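Local coordinates for major pollen allergen Jun a 1 (Juniperus ashei, PDB 1PXZ), which has low pectate lyase activity, cleaving (1->4)-alpha-D-galacturonan by elimination with Ca2+ as cofactor, and is the major allergen of cedar pollen, at residues G184-N189 and K214-F219; H239-N244 and E325-E330. All blocks are in the same frame, centred on the assembly; numbering follows the deposited sequence.

Contacts 1 and 2 lie on the same face of the parallel beta-helix, their centres about 9 Å apart. Contact 1 joins strands of two successive coils, 185-188 and 214-218; the next rung, 237-241, belongs to contact 2, where loop 325-330 packs over it from outside. The two meet where strand 214-218 pairs with 237-241: V217 N lies 2.7 Å from H239 O and V217 O 2.9 Å from A241 N, both probable hydrogen bonds. In contact 1 the side chain of I187 is about 9 Å from that of D177, a calcium ligand by similarity, and that of V217 about 11 Å from that of R229, the predicted active-site residue. Contact 2 lies away from these sites.

Contact 1 (G184-N189 and K214-F219)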
loop_
_atom_site.group_PDB
_atom_site.type_symbol
_atom_site.label_atom_id
_atom_site.label_comp_id
_atom_site.label_asym_id
_atom_site.label_seq_id
_atom_site.Cartn_x
_atom_site.Cartn_y
_atom_site.Cartn_z
ATOM N N GLY A 184 -11.398 2.742 -1.666
ATOM C CA GLY A 184 -11.103 4.037 -1.063
ATOM C C GLY A 184 -9.724 3.981 -0.410
ATOM O O GLY A 184 -9.607 4.301 0.762
ATOM N N ILE A 185 -8.733 3.565 -1.202
ATOM C CA ILE A 185 -7.380 3.368 -0.666
ATOM C C ILE A 185 -6.335 4.089 -1.480
ATOM O O ILE A 185 -6.345 4.111 -2.703
ATOM C CB ILE A 185 -7.098 1.853 -0.626
ATOM C CG1 ILE A 185 -8.024 1.198 0.431
ATOM C CG2 ILE A 185 -5.650 1.492 -0.378
ATOM C CD1 ILE A 185 -8.143 -0.290 0.196
ATOM N N THR A 186 -5.386 4.705 -0.772
ATOM C CA THR A 186 -4.241 5.302 -1.441
ATOM C C THR A 186 -2.986 4.610 -0.927
ATOM O O THR A 186 -2.847 4.407 0.275
ATOM C CB THR A 186 -4.149 6.813 -1.172
ATOM O OG1 THR A 186 -5.205 7.465 -1.906
ATOM C CG2 THR A 186 -2.851 7.457 -1.642
ATOM N N ILE A 187 -2.118 4.278 -1.863
ATOM C CA ILE A 187 -0.825 3.671 -1.511
ATOM C C ILE A 187 0.222 4.606 -2.069
ATOM O O ILE A 187 0.395 4.666 -3.295
ATOM C CB ILE A 187 -0.771 2.267 -2.106
ATOM C CG1 ILE A 187 -1.822 1.331 -1.472
ATOM C CG2 ILE A 187 0.630 1.677 -2.048
ATOM C CD1 ILE A 187 -2.123 0.101 -2.315
ATOM N N SER A 188 0.909 5.338 -1.202
ATOM C CA SER A 188 1.713 6.456 -1.697
ATOM C C SER A 188 3.077 6.568 -1.026
ATOM O O SER A 188 3.192 6.201 0.147
ATOM C CB SER A 188 0.951 7.783 -1.469
ATOM O OG SER A 188 0.585 7.941 -0.102
ATOM N N ASN A 189 4.072 7.086 -1.750
ATOM C CA ASN A 189 5.352 7.441 -1.152
ATOM C C ASN A 189 6.052 6.235 -0.523
ATOM O O ASN A 189 6.920 6.482 0.317
ATOM C CB ASN A 189 5.168 8.499 -0.048
ATOM C CG ASN A 189 4.719 9.851 -0.575
ATOM O OD1 ASN A 189 5.348 10.393 -1.483
ATOM N ND2 ASN A 189 3.646 10.407 0.008
ATOM N N LYS A 214 -11.659 0.872 -5.808
ATOM C CA LYS A 214 -10.945 2.017 -6.360
ATOM C C LYS A 214 -9.671 2.261 -5.555
ATOM O O LYS A 214 -9.799 2.417 -4.336
ATOM C CB LYS A 214 -11.821 3.267 -6.355
ATOM C CG LYS A 214 -13.118 3.068 -7.164
ATOM C CD LYS A 214 -13.941 4.361 -7.078
ATOM C CE LYS A 214 -14.929 4.463 -8.231
ATOM N NZ LYS A 214 -15.852 3.292 -8.251
ATOM N N VAL A 215 -8.531 2.249 -6.231
ATOM C CA VAL A 215 -7.245 2.373 -5.534
ATOM C C VAL A 215 -6.298 3.337 -6.239
ATOM O O VAL A 215 -6.221 3.289 -7.473
ATOM C CB VAL A 215 -6.521 1.018 -5.423
ATOM C CG1 VAL A 215 -5.151 1.226 -4.774
ATOM C CG2 VAL A 215 -7.359 0.030 -4.620
ATOM N N THR A 216 -5.592 4.168 -5.474
ATOM C CA THR A 216 -4.625 5.116 -6.032
ATOM C C THR A 216 -3.223 4.624 -5.653
ATOM O O THR A 216 -3.017 4.397 -4.458
ATOM C CB THR A 216 -4.815 6.554 -5.515
ATOM O OG1 THR A 216 -6.116 7.038 -5.883
ATOM C CG2 THR A 216 -3.814 7.527 -6.132
ATOM N N VAL A 217 -2.375 4.462 -6.662
ATOM C CA VAL A 217 -0.974 4.076 -6.372
ATOM C C VAL A 217 -0.095 5.224 -6.831
ATOM O O VAL A 217 0.043 5.348 -8.067
ATOM C CB VAL A 217 -0.608 2.762 -7.071
ATOM C CG1 VAL A 217 0.872 2.419 -6.848
ATOM C CG2 VAL A 217 -1.501 1.639 -6.579
ATOM N N ALA A 218 0.441 6.032 -5.912
ATOM C CA ALA A 218 1.148 7.238 -6.322
ATOM C C ALA A 218 2.454 7.556 -5.595
ATOM O O ALA A 218 2.559 7.408 -4.381
ATOM C CB ALA A 218 0.196 8.421 -6.134
ATOM N N PHE A 219 3.425 8.044 -6.344
ATOM C CA PHE A 219 4.697 8.544 -5.840
ATOM C C PHE A 219 5.516 7.457 -5.136
ATOM O O PHE A 219 6.313 7.758 -4.232
ATOM C CB PHE A 219 4.496 9.732 -4.895
ATOM C CG PHE A 219 3.502 10.770 -5.406
ATOM C CD1 PHE A 219 3.819 11.501 -6.533
ATOM C CD2 PHE A 219 2.304 10.985 -4.744
ATOM C CE1 PHE A 219 2.918 12.453 -7.013
ATOM C CE2 PHE A 219 1.387 11.910 -5.233
ATOM C CZ PHE A 219 1.704 12.625 -6.374
HETATM O O HOH W 1 7.717 9.606 -2.610
#
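Strands 185-188 and 214-218 run side by side in parallel, their axes 4.7 Å apart, and form an in-register ladder in which I185, T186, I187 and S188 lie beside V215, T216, V217 and A218. The straightest bonds centre on T216, whose N donates to I185 O at 2.9 Å and whose O accepts from I187 N at 2.7 Å. On the inward face, I187 has CG1 beside its backbone N and an extended chi2 (161°). CD1 thus reaches diagonally back to V215 CG1, 4.1 Å away, the two side chains crossing obliquely; V215 holds CG1 anti to its backbone N (chi1 176°). M199, L201 and I176 of another face of the coil close over this layer. Outward, T186 and T216 share one rotamer and lie alongside each other, T186 OG1 3.7 Å from T216 CB. Their hydroxyls bond to other partners: T186 OG1 to V26 O and G29 N, T216 OG1 to Y321 OH and F28 N. S188 OG takes the crowded position between backbone N and carbonyl carbon (chi1 55°) and bonds to D164 and W162. Just past the paired strands, N189 and F219 both adopt positive phi and point the same way, with N189 OD1 3.6 Å from F219 CB. N189 ND2 bonds to D164 OD1, and N189 OD1 to N2 ND2. A water donates to N189 OD1 at 2.7 Å and to F219 O at 2.8 Å, linking the two turns. Such in-register pairing, coil upon coil with aliphatic residues stacked inside, is characteristic of the parallel beta-helix of polysaccharide lyase family 1.

Contact 2 (H239-N244 and E325-E330); sequences HVANNN and EAFKVE
Outside the parallel beta-helix, the irregular segment 325-330 lies across the outer face of strand 239-241 and the turn that follows it. F327 makes the first approach: its CG sits in the crowded position between backbone N and carbonyl carbon (chi1 62°), which brings the ring tip down to the strand. There CZ comes within 4.1 Å of H239 CE1 and 4.2 Å of A241 CB, the two rings meeting obliquely, tip to tip, with planes at 49°. H239 is held from both nitrogens, ND1 by Y321 OH and NE2 by E264, so its CE1 corner is what meets the loop. K328 points away from the strand. V329 then turns back toward it and splits its methyls: CG2 lies at the edge of the H239 ring and 3.9 Å from A241 CB, while CG1 slides past the N242 carboxamide, 3.7 Å from its CG. V329 O accepts a hydrogen bond from R300 NH2. The side chain of E330 bends at chi2 (-76°) and carries its carboxylate away, while its main chain runs alongside the N242 amide. There E330 N lies 3.7 Å from N242 CG.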
loop_
_atom_site.group_PDB
_atom_site.type_symbol
_atom_site.label_atom_id
_atom_site.label_comp_id
_atom_site.label_asym_id
_atom_site.label_seq_id
_atom_site.Cartn_x
_atom_site.Cartn_y
_atom_site.Cartn_z
ATOM N N HIS A 239 -5.580 3.770 -10.325
ATOM C CA HIS A 239 -4.852 4.903 -10.877
ATOM C C HIS A 239 -3.382 4.810 -10.461
ATOM O O HIS A 239 -3.078 4.916 -9.272
ATOM C CB HIS A 239 -5.486 6.221 -10.426
ATOM C CG HIS A 239 -4.892 7.450 -11.024
ATOM N ND1 HIS A 239 -4.776 8.642 -10.359
ATOM C CD2 HIS A 239 -4.368 7.630 -12.275
ATOM C CE1 HIS A 239 -4.203 9.539 -11.149
ATOM N NE2 HIS A 239 -3.950 8.952 -12.322
ATOM N N VAL A 240 -2.500 4.594 -11.416
ATOM C CA VAL A 240 -1.062 4.439 -11.135
ATOM C C VAL A 240 -0.335 5.694 -11.580
ATOM O O VAL A 240 -0.119 5.860 -12.783
ATOM C CB VAL A 240 -0.495 3.192 -11.827
ATOM C CG1 VAL A 240 0.977 2.962 -11.461
ATOM C CG2 VAL A 240 -1.275 1.935 -11.449
ATOM N N ALA A 241 0.027 6.587 -10.644
ATOM C CA ALA A 241 0.476 7.918 -11.031
ATOM C C ALA A 241 1.803 8.373 -10.444
ATOM O O ALA A 241 1.977 8.291 -9.223
ATOM C CB ALA A 241 -0.596 8.926 -10.573
ATOM N N ASN A 242 2.728 8.886 -11.242
ATOM C CA ASN A 242 3.988 9.464 -10.788
ATOM C C ASN A 242 4.767 8.525 -9.856
ATOM O O ASN A 242 5.308 8.937 -8.825
ATOM C CB ASN A 242 3.730 10.796 -10.105
ATOM C CG ASN A 242 3.590 11.914 -11.126
ATOM O OD1 ASN A 242 3.979 11.827 -12.297
ATOM N ND2 ASN A 242 3.028 12.994 -10.637
ATOM N N ASN A 243 4.825 7.254 -10.265
ATOM C CA ASN A 243 5.708 6.308 -9.581
ATOM C C ASN A 243 6.996 6.108 -10.377
ATOM O O ASN A 243 6.987 6.345 -11.582
ATOM C CB ASN A 243 5.026 4.956 -9.427
ATOM C CG ASN A 243 3.624 5.016 -8.855
ATOM O OD1 ASN A 243 2.602 5.041 -9.549
ATOM N ND2 ASN A 243 3.598 5.013 -7.528
ATOM N N ASN A 244 8.067 5.658 -9.738
ATOM C CA ASN A 244 9.360 5.444 -10.403
ATOM C C ASN A 244 9.715 3.974 -10.411
ATOM O O ASN A 244 9.734 3.332 -9.348
ATOM C CB ASN A 244 10.416 6.270 -9.664
ATOM C CG ASN A 244 11.702 6.474 -10.424
ATOM O OD1 ASN A 244 11.709 6.545 -11.655
ATOM N ND2 ASN A 244 12.827 6.576 -9.724
ATOM N N GLU A 325 -10.399 14.535 -3.708
ATOM C CA GLU A 325 -9.468 13.479 -4.084
ATOM C C GLU A 325 -8.422 13.909 -5.110
ATOM O O GLU A 325 -7.324 13.345 -5.122
ATOM C CB GLU A 325 -10.213 12.271 -4.675
ATOM C CG GLU A 325 -11.167 11.543 -3.749
ATOM C CD GLU A 325 -12.221 10.725 -4.450
ATOM O OE1 GLU A 325 -12.573 10.943 -5.641
ATOM O OE2 GLU A 325 -12.754 9.800 -3.789
ATOM N N ALA A 326 -8.766 14.852 -5.982
ATOM C CA ALA A 326 -7.979 15.181 -7.158
ATOM C C ALA A 326 -6.608 15.707 -6.783
ATOM O O ALA A 326 -6.463 16.394 -5.770
ATOM C CB ALA A 326 -8.703 16.243 -8.004
ATOM N N PHE A 327 -5.598 15.413 -7.607
ATOM C CA PHE A 327 -4.299 16.012 -7.393
ATOM C C PHE A 327 -3.525 16.073 -8.708
ATOM O O PHE A 327 -3.835 15.337 -9.647
ATOM C CB PHE A 327 -3.505 15.184 -6.385
ATOM C CG PHE A 327 -3.235 13.761 -6.853
ATOM C CD1 PHE A 327 -4.219 12.795 -6.766
ATOM C CD2 PHE A 327 -1.998 13.427 -7.369
ATOM C CE1 PHE A 327 -3.977 11.490 -7.171
ATOM C CE2 PHE A 327 -1.734 12.121 -7.769
ATOM C CZ PHE A 327 -2.723 11.159 -7.654
ATOM N N LYS A 328 -2.525 16.927 -8.757
ATOM C CA LYS A 328 -1.791 17.090 -10.013
ATOM C C LYS A 328 -0.829 15.948 -10.288
ATOM O O LYS A 328 -0.055 15.559 -9.419
ATOM C CB LYS A 328 -0.981 18.395 -9.958
ATOM C CG LYS A 328 -0.396 18.774 -11.315
ATOM C CD LYS A 328 0.239 20.155 -11.265
ATOM C CE LYS A 328 -0.797 21.264 -11.161
ATOM N NZ LYS A 328 -0.546 22.175 -10.008
ATOM N N VAL A 329 -0.854 15.425 -11.502
ATOM C CA VAL A 329 0.114 14.435 -11.949
ATOM C C VAL A 329 1.032 15.094 -12.971
ATOM O O VAL A 329 0.548 15.664 -13.964
ATOM C CB VAL A 329 -0.601 13.209 -12.529
ATOM C CG1 VAL A 329 0.400 12.134 -12.937
ATOM C CG2 VAL A 329 -1.594 12.626 -11.522
ATOM N N GLU A 330 2.341 15.054 -12.728
ATOM C CA GLU A 330 3.313 15.592 -13.679
ATOM C C GLU A 330 3.689 14.570 -14.736
ATOM O O GLU A 330 3.348 13.392 -14.615
ATOM C CB GLU A 330 4.601 15.985 -12.944
ATOM C CG GLU A 330 4.295 16.796 -11.693
ATOM C CD GLU A 330 3.908 18.215 -12.035
ATOM O OE1 GLU A 330 4.262 18.633 -13.160
ATOM O OE2 GLU A 330 3.259 18.881 -11.203
#